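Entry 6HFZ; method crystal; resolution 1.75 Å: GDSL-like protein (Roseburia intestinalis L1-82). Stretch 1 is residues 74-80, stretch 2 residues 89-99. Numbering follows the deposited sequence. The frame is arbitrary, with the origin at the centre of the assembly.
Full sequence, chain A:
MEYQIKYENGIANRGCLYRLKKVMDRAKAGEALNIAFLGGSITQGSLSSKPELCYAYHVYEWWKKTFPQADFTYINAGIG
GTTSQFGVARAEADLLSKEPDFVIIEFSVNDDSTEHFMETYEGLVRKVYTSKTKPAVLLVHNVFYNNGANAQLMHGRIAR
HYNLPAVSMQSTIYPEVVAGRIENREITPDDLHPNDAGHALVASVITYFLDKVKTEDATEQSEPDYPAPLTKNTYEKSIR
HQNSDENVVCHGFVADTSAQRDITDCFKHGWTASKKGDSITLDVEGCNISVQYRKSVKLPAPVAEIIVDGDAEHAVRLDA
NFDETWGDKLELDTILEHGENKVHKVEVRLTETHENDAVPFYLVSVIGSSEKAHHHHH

Stretch 1 (74-80) YINAGIG
Stretch 2 89-99: ARAEADLLSKE

The first stretch enters as a β-strand begun earlier in the chain, with phi/psi values near -95/118 at Tyr74, -119/103 at Ile75 and -105/104 at Asn76, before Ala77 departs to -107/29. Against it packs a helix, also begun earlier, that runs through Ala89 and on to the kink and wide turn described below. The two axes run nearly antiparallel, at 154° between their N-to-C directions, and approach to 8.6 Å. The register is set by Ala77 and Asp94, whose CA atoms lie 6.1 Å apart. The helix is kinked near Glu92 and Ala93, whose N atoms lack bonds to the preceding turn, and it widens into a π-type turn over 92-96: Leu96 N bonds to Ala91 O at 2.9 Å. A type I turn from Leu96 to Glu99 follows, with Glu99 N to Leu96 O at 3.0 Å, and Glu99 takes positive phi (59/58).

The polar link between the stretches is made by Arg90. Its CA-to-CB bond points toward the first stretch, and the side chain extends through p, t and t rotamers (chi4 82°), bringing the guanidinium edge onto the carbonyl of Ala77. Both Arg90 NH1 and Arg90 NH2 donate to Ala77 O at 2.9 Å, a bifurcated arrangement with N-H...O angles of 143° and 144°. The guanidinium is further held within its own helix, where Arg90 NH1 forms a salt bridge with Asp94 OD2 at 2.9 Å; Asp94 uses an m rotamer with chi2 near 0°. Arginine suits this buried site because its several donors can serve a backbone carbonyl and a carboxylate together.

Apolar side chains of the first stretch complete the contact, which buries 332 Å² in total. Ile79 (m, t), in the loop beyond the strand, lays its CD1 over one face of the guanidinium, 3.4 Å from Arg90 NH1, and also reaches Asp94 OD2 at 3.8 Å from CD1. Ala77 directs its small CB toward the helix, 3.8 Å from Asp94 O and 4.5 Å from Asp94 CB, which fits the close backbone approach. Ile75 (chi1 m, chi2 149°, between wells) points the same way; its CD1 packs 3.8 Å from Lys98 CB. The Lys98 chain begins toward the strand, but its end leads away.

Asn76, alternating with these residues, has its CB directed away. It braces the strand locally: Asn76 ND2 donates to Tyr74 OH at 3.0 Å, and Gly78 N to Asn76 OD1 at 2.9 Å. A CB on Gly78 would be crowded by that same oxygen, Asn76 OD1, at 3.1 Å.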

ATOM      1  N   TYR A  74     -12.321   5.906 -12.490  1.00 23.97           N
ATOM      2  CA  TYR A  74     -11.751   4.728 -11.777  1.00 23.30           C
ATOM      3  C   TYR A  74     -10.248   4.944 -11.587  1.00 25.37           C
ATOM      4  O   TYR A  74      -9.541   5.102 -12.580  1.00 25.16           O
ATOM      5  CB  TYR A  74     -12.009   3.460 -12.577  1.00 23.45           C
ATOM      6  CG  TYR A  74     -11.426   2.168 -12.039  1.00 23.91           C
ATOM      7  CD1 TYR A  74     -11.823   1.642 -10.816  1.00 22.23           C
ATOM      8  CD2 TYR A  74     -10.542   1.427 -12.791  1.00 21.04           C
ATOM      9  CE1 TYR A  74     -11.302   0.455 -10.327  1.00 21.27           C
ATOM     10  CE2 TYR A  74     -10.068   0.195 -12.350  1.00 21.79           C
ATOM     11  CZ  TYR A  74     -10.430  -0.291 -11.107  1.00 20.20           C
ATOM     12  OH  TYR A  74      -9.922  -1.531 -10.793  1.00 22.18           O
ATOM     13  N   ILE A  75      -9.789   5.016 -10.320  1.00 22.78           N
ATOM     14  CA  ILE A  75      -8.386   5.192  -9.973  1.00 22.16           C
ATOM     15  C   ILE A  75      -7.912   3.987  -9.150  1.00 21.88           C
ATOM     16  O   ILE A  75      -8.261   3.906  -7.993  1.00 23.12           O
ATOM     17  CB  ILE A  75      -8.161   6.507  -9.214  1.00 24.29           C
ATOM     18  CG1 ILE A  75      -8.638   7.710 -10.029  1.00 26.05           C
ATOM     19  CG2 ILE A  75      -6.713   6.673  -8.759  1.00 24.98           C
ATOM     20  CD1 ILE A  75      -9.115   8.797  -9.124  1.00 28.38           C
ATOM     21  N   ASN A  76      -7.171   3.076  -9.794  1.00 22.27           N
ATOM     22  CA  ASN A  76      -6.647   1.885  -9.134  1.00 22.19           C
ATOM     23  C   ASN A  76      -5.162   2.088  -8.896  1.00 21.33           C
ATOM     24  O   ASN A  76      -4.389   1.936  -9.813  1.00 23.24           O
ATOM     25  CB  ASN A  76      -6.905   0.590  -9.887  1.00 21.86           C
ATOM     26  CG  ASN A  76      -6.581  -0.604  -9.015  1.00 23.37           C
ATOM     27  OD1 ASN A  76      -5.597  -0.582  -8.277  1.00 20.81           O
ATOM     28  ND2 ASN A  76      -7.426  -1.619  -9.074  1.00 22.67           N
ATOM     29  N   ALA A  77      -4.823   2.379  -7.632  1.00 21.10           N
ATOM     30  CA  ALA A  77      -3.464   2.673  -7.191  1.00 21.34           C
ATOM     31  C   ALA A  77      -2.905   1.499  -6.376  1.00 19.89           C
ATOM     32  O   ALA A  77      -2.069   1.685  -5.489  1.00 23.88           O
ATOM     33  CB  ALA A  77      -3.436   3.941  -6.398  1.00 22.88           C
ATOM     34  N   GLY A  78      -3.369   0.289  -6.659  1.00 19.25           N
ATOM     35  CA  GLY A  78      -2.812  -0.940  -6.075  1.00 19.52           C
ATOM     36  C   GLY A  78      -1.449  -1.289  -6.672  1.00 21.20           C
ATOM     37  O   GLY A  78      -1.255  -1.154  -7.897  1.00 22.81           O
ATOM     38  N   ILE A  79      -0.526  -1.752  -5.818  1.00 19.28           N
ATOM     39  CA  ILE A  79       0.756  -2.248  -6.261  1.00 20.62           C
ATOM     40  C   ILE A  79       1.039  -3.513  -5.459  1.00 22.15           C
ATOM     41  O   ILE A  79       1.099  -3.449  -4.257  1.00 21.85           O
ATOM     42  CB  ILE A  79       1.898  -1.219  -6.105  1.00 20.40           C
ATOM     43  CG1 ILE A  79       1.669   0.105  -6.840  1.00 21.90           C
ATOM     44  CG2 ILE A  79       3.219  -1.857  -6.519  1.00 20.84           C
ATOM     45  CD1 ILE A  79       2.749   1.132  -6.607  1.00 20.86           C
ATOM     46  N   GLY A  80       1.177  -4.644  -6.160  1.00 22.18           N
ATOM     47  CA  GLY A  80       1.344  -5.924  -5.516  1.00 20.94           C
ATOM     48  C   GLY A  80       2.568  -6.011  -4.640  1.00 19.32           C
ATOM     49  O   GLY A  80       3.668  -5.541  -5.006  1.00 22.62           O
ATOM     50  N   ALA A  89       4.415   7.052   1.329  1.00 19.85           N
ATOM     51  CA  ALA A  89       5.481   7.711   0.509  1.00 21.98           C
ATOM     52  C   ALA A  89       5.041   7.947  -0.935  1.00 22.93           C
ATOM     53  O   ALA A  89       5.614   8.810  -1.529  1.00 25.10           O
ATOM     54  CB  ALA A  89       6.719   6.861   0.480  1.00 21.88           C
ATOM     55  N   ARG A  90       4.138   7.121  -1.486  1.00 18.99           N
ATOM     56  CA  ARG A  90       3.677   7.235  -2.871  1.00 20.45           C
ATOM     57  C   ARG A  90       2.292   7.906  -2.964  1.00 22.62           C
ATOM     58  O   ARG A  90       1.784   8.107  -4.075  1.00 22.68           O
ATOM     59  CB  ARG A  90       3.697   5.882  -3.575  1.00 19.24           C
ATOM     60  CG  ARG A  90       2.581   4.921  -3.202  1.00 17.26           C
ATOM     61  CD  ARG A  90       2.897   3.520  -3.599  1.00 19.10           C
ATOM     62  NE  ARG A  90       1.854   2.568  -3.235  1.00 18.26           N
ATOM     63  CZ  ARG A  90       0.736   2.320  -3.903  1.00 20.53           C
ATOM     64  NH1 ARG A  90       0.435   3.033  -4.980  1.00 20.30           N
ATOM     65  NH2 ARG A  90      -0.050   1.314  -3.505  1.00 20.17           N
ATOM     66  N   ALA A  91       1.691   8.252  -1.827  1.00 22.18           N
ATOM     67  CA  ALA A  91       0.282   8.658  -1.824  1.00 23.23           C
ATOM     68  C   ALA A  91       0.091   9.922  -2.681  1.00 24.30           C
ATOM     69  O   ALA A  91      -0.849   9.998  -3.464  1.00 21.43           O
ATOM     70  CB  ALA A  91      -0.236   8.852  -0.410  1.00 24.99           C
ATOM     71  N   GLU A  92       1.003  10.894  -2.556  1.00 23.71           N
ATOM     72  CA  GLU A  92       0.880  12.164  -3.324  1.00 27.44           C
ATOM     73  C   GLU A  92       0.863  11.897  -4.837  1.00 25.04           C
ATOM     74  O   GLU A  92      -0.055  12.337  -5.557  1.00 26.57           O
ATOM     75  CB  GLU A  92       2.039  13.104  -2.964  1.00 31.91           C
ATOM     76  CG  GLU A  92       1.772  13.951  -1.742  1.00 44.31           C
ATOM     77  CD  GLU A  92       0.565  14.885  -1.833  1.00 52.69           C
ATOM     78  OE1 GLU A  92       0.063  15.282  -0.752  1.00 55.00           O
ATOM     79  OE2 GLU A  92       0.117  15.215  -2.972  1.00 52.06           O
ATOM     80  N   ALA A  93       1.879  11.186  -5.335  1.00 25.87           N
ATOM     81  CA  ALA A  93       1.994  10.929  -6.765  1.00 25.86           C
ATOM     82  C   ALA A  93       0.887  10.010  -7.305  1.00 26.72           C
ATOM     83  O   ALA A  93       0.325  10.255  -8.359  1.00 27.31           O
ATOM     84  CB  ALA A  93       3.338  10.332  -7.100  1.00 29.24           C
ATOM     85  N   ASP A  94       0.589   8.928  -6.591  1.00 23.57           N
ATOM     86  CA  ASP A  94      -0.186   7.832  -7.173  1.00 24.22           C
ATOM     87  C   ASP A  94      -1.695   8.025  -6.958  1.00 22.24           C
ATOM     88  O   ASP A  94      -2.515   7.416  -7.656  1.00 24.41           O
ATOM     89  CB  ASP A  94       0.262   6.496  -6.559  1.00 25.22           C
ATOM     90  CG  ASP A  94       1.669   6.041  -6.931  1.00 26.50           C
ATOM     91  OD1 ASP A  94       2.325   6.769  -7.725  1.00 28.21           O
ATOM     92  OD2 ASP A  94       2.089   4.915  -6.510  1.00 23.58           O
ATOM     93  N   LEU A  95      -2.059   8.774  -5.923  1.00 23.24           N
ATOM     94  CA  LEU A  95      -3.448   8.913  -5.466  1.00 24.25           C
ATOM     95  C   LEU A  95      -3.886  10.378  -5.410  1.00 26.17           C
ATOM     96  O   LEU A  95      -4.858  10.778  -6.055  1.00 27.30           O
ATOM     97  CB  LEU A  95      -3.578   8.287  -4.074  1.00 25.95           C
ATOM     98  CG  LEU A  95      -4.949   8.416  -3.404  1.00 25.75           C
ATOM     99  CD1 LEU A  95      -6.024   7.667  -4.187  1.00 25.05           C
ATOM    100  CD2 LEU A  95      -4.935   7.900  -1.973  1.00 24.88           C
ATOM    101  N   LEU A  96      -3.238  11.174  -4.559  1.00 22.96           N
ATOM    102  CA  LEU A  96      -3.776  12.492  -4.210  1.00 23.88           C
ATOM    103  C   LEU A  96      -3.728  13.446  -5.412  1.00 25.79           C
ATOM    104  O   LEU A  96      -4.608  14.295  -5.523  1.00 28.79           O
ATOM    105  CB  LEU A  96      -3.037  13.073  -3.005  1.00 24.94           C
ATOM    106  CG  LEU A  96      -3.109  12.224  -1.734  1.00 26.47           C
ATOM    107  CD1 LEU A  96      -2.320  12.901  -0.629  1.00 28.49           C
ATOM    108  CD2 LEU A  96      -4.544  11.933  -1.315  1.00 27.05           C
ATOM    109  N   SER A  97      -2.732  13.280  -6.287  1.00 25.74           N
ATOM    110  CA  SER A  97      -2.616  14.007  -7.542  1.00 26.85           C
ATOM    111  C   SER A  97      -3.843  13.762  -8.437  1.00 29.46           C
ATOM    112  O   SER A  97      -4.092  14.596  -9.321  1.00 28.88           O
ATOM    113  CB  SER A  97      -1.315  13.642  -8.273  1.00 27.75           C
ATOM    114  OG  SER A  97      -1.334  12.316  -8.780  1.00 32.91           O
ATOM    115  N   LYS A  98      -4.596  12.660  -8.228  1.00 27.08           N
ATOM    116  CA  LYS A  98      -5.760  12.344  -9.063  1.00 25.37           C
ATOM    117  C   LYS A  98      -7.049  12.940  -8.470  1.00 24.47           C
ATOM    118  O   LYS A  98      -8.146  12.695  -9.023  1.00 27.13           O
ATOM    119  CB  LYS A  98      -5.966  10.837  -9.248  1.00 28.47           C
ATOM    120  CG  LYS A  98      -4.738   9.978  -9.497  1.00 34.62           C
ATOM    121  CD  LYS A  98      -3.859  10.426 -10.622  1.00 33.39           C
ATOM    122  CE  LYS A  98      -2.964   9.299 -11.111  1.00 38.08           C
ATOM    123  NZ  LYS A  98      -1.900   9.796 -12.010  1.00 36.74           N
ATOM    124  N   GLU A  99      -6.937  13.656  -7.349  1.00 24.63           N
ATOM    125  CA  GLU A  99      -8.052  14.403  -6.730  1.00 25.78           C
ATOM    126  C   GLU A  99      -9.213  13.478  -6.378  1.00 25.51           C
ATOM    127  O   GLU A  99     -10.355  13.674  -6.798  1.00 25.29           O
ATOM    128  CB  GLU A  99      -8.538  15.533  -7.646  1.00 28.88           C
ATOM    129  CG  GLU A  99      -7.482  16.611  -7.847  1.00 33.52           C
ATOM    130  CD  GLU A  99      -7.873  17.633  -8.911  1.00 43.07           C
ATOM    131  OE1 GLU A  99      -7.931  18.823  -8.569  1.00 49.14           O
ATOM    132  OE2 GLU A  99      -8.095  17.236 -10.089  1.00 52.71           O
TER